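Local coordinates for protein endo-1,4-b-d-mannanase (Trichoderma reesei, PDB 1QNS) that hydrolyses internal beta-1,4-mannosidic linkages in mannans, as an endo-acting glycoside hydrolase of family 5, at residues Tyr94-Ala99 and Ala156-Ile161. Sequence-based numbering, arbitrary orientation. Where two conformers were deposited one is given.
With NAG (2-acetamido-2-deoxy-beta-D-glucopyranose), chain H.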
# COMPACT_ATOMS: atom_id res chain seq x y z
N TYR A 94 1.81 13.77 11.81
CA TYR A 94 2.75 13.26 12.81
C TYR A 94 3.39 11.95 12.37
O TYR A 94 4.56 11.71 12.65
CB TYR A 94 2.07 13.12 14.17
CG TYR A 94 3.14 12.87 15.23
CD1 TYR A 94 3.76 13.95 15.84
CD2 TYR A 94 3.47 11.59 15.61
CE1 TYR A 94 4.74 13.71 16.80
CE2 TYR A 94 4.47 11.38 16.54
CZ TYR A 94 5.07 12.42 17.16
OH TYR A 94 6.04 12.25 18.12
N VAL A 95 2.65 11.12 11.64
CA VAL A 95 3.15 9.89 11.06
C VAL A 95 4.30 10.17 10.11
O VAL A 95 5.37 9.53 10.16
CB VAL A 95 2.03 9.07 10.42
CG1 VAL A 95 2.62 7.83 9.73
CG2 VAL A 95 1.11 8.64 11.55
N VAL A 96 4.11 11.16 9.22
CA VAL A 96 5.17 11.51 8.29
C VAL A 96 6.35 12.12 9.07
O VAL A 96 7.50 11.76 8.79
CB VAL A 96 4.66 12.49 7.22
CG1 VAL A 96 5.79 12.96 6.32
CG2 VAL A 96 3.54 11.82 6.43
N GLN A 97 6.14 12.96 10.08
CA GLN A 97 7.20 13.53 10.94
C GLN A 97 7.99 12.42 11.62
O GLN A 97 9.22 12.44 11.65
CB GLN A 97 6.61 14.49 11.99
CG GLN A 97 5.77 15.55 11.42
CD GLN A 97 6.17 16.77 10.69
OE1 GLN A 97 5.45 17.78 10.87
NE2 GLN A 97 7.14 16.67 9.80
N SER A 98 7.28 11.41 12.13
CA SER A 98 7.93 10.31 12.83
C SER A 98 8.71 9.40 11.90
O SER A 98 9.77 8.86 12.21
CB SER A 98 6.90 9.53 13.63
OG SER A 98 7.53 8.53 14.42
N ALA A 99 8.20 9.22 10.67
CA ALA A 99 8.95 8.50 9.66
C ALA A 99 10.25 9.27 9.35
O ALA A 99 11.32 8.64 9.28
CB ALA A 99 8.13 8.25 8.40
N ALA A 156 4.63 16.83 -0.36
CA ALA A 156 5.33 16.76 -1.63
C ALA A 156 6.83 16.97 -1.55
O ALA A 156 7.55 16.44 -2.40
CB ALA A 156 4.71 17.74 -2.66
N ASN A 157 7.30 17.75 -0.58
CA ASN A 157 8.70 18.04 -0.44
C ASN A 157 9.37 17.30 0.71
O ASN A 157 10.53 17.56 1.05
CB ASN A 157 8.98 19.58 -0.32
CG ASN A 157 8.37 20.30 -1.44
OD1 ASN A 157 7.19 20.61 -1.61
ND2 ASN A 157 9.24 20.57 -2.42
N SER A 158 8.65 16.30 1.25
CA SER A 158 9.23 15.48 2.32
C SER A 158 10.02 14.31 1.74
O SER A 158 9.50 13.61 0.86
CB SER A 158 8.09 14.87 3.16
OG SER A 158 8.65 13.91 4.11
N THR A 159 11.21 14.02 2.25
CA THR A 159 11.98 12.87 1.80
C THR A 159 11.46 11.56 2.43
O THR A 159 11.96 10.52 2.03
CB THR A 159 13.48 13.01 2.06
OG1 THR A 159 13.62 13.16 3.46
CG2 THR A 159 14.04 14.23 1.36
N ALA A 160 10.46 11.61 3.29
CA ALA A 160 9.98 10.35 3.86
C ALA A 160 8.93 9.63 3.05
O ALA A 160 8.50 8.58 3.50
CB ALA A 160 9.42 10.65 5.25
N ILE A 161 8.48 10.16 1.93
CA ILE A 161 7.49 9.44 1.12
C ILE A 161 8.23 8.53 0.15
O ILE A 161 9.05 8.93 -0.68
CB ILE A 161 6.58 10.42 0.36
CG1 ILE A 161 5.92 11.44 1.28
CG2 ILE A 161 5.57 9.68 -0.52
CD1 ILE A 161 5.06 10.84 2.37
C1 NAG H . 9.00 21.32 -3.81
C2 NAG H . 9.99 22.42 -4.08
C3 NAG H . 9.65 22.98 -5.44
C4 NAG H . 9.62 21.85 -6.50
C5 NAG H . 8.58 20.78 -6.05
C6 NAG H . 8.58 19.59 -7.00
C7 NAG H . 10.91 23.97 -2.35
C8 NAG H . 10.53 25.05 -1.40
N2 NAG H . 9.85 23.44 -3.01
O3 NAG H . 10.69 23.92 -5.79
O4 NAG H . 9.15 22.43 -7.70
O5 NAG H . 9.04 20.28 -4.77
O6 NAG H . 7.52 18.67 -6.70
O7 NAG H . 12.01 23.57 -2.56
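The methyl of Ala160 fits a shallow hollow on helix 89-101, between Val96 and Ala99. Ala160 CB lies 4.2 Å from Ala99 CB. Val96 CG1 flanks it at 4.4 Å from Ala160 CB. The floor of the hollow is backbone, with Val96 O 4.2 Å from Ala160 CB. Val96 is the answering bump, and each of its methyls finds a different neighbour. With CG1 anti to the backbone N (chi1 175°), Val96 CG1 reaches Ser158 OG at 3.7 Å. Val96 CG2 meets Ile161 CD1 at 4.4 Å. No hydrogen bond crosses between 94-99 and 156-161, and the touching residues are buried. Ser158 OG is nevertheless well occupied. Ser158 OG accepts from Ala160 N at 3.0 Å, nearly straight (163° at the hydrogen), an ST turn at the start of the type I turn Ser158-Ile161. It is also hydrogen-bonded to Glu100 OE2, one residue beyond 94-99, which ties the loop to helix 89-101. An alanine in place of Ser158 would probably leave Ala160 N and Glu100 without this partner and the turn less firmly set. At exposed Asn157, ND2 carries an N-linked NAG, also hydrogen-bonded to Asn197 ND2 and Ser196 N. The contact belongs to the TIM barrel: the loop leads from helix 138-155 into strand 161-165, beside helix 89-101. Leu106 of the adjacent parallel strand 105-109 packs on Val96 and Ala99, and Tyr155 of helix 138-155 touches Val96 and Ile161.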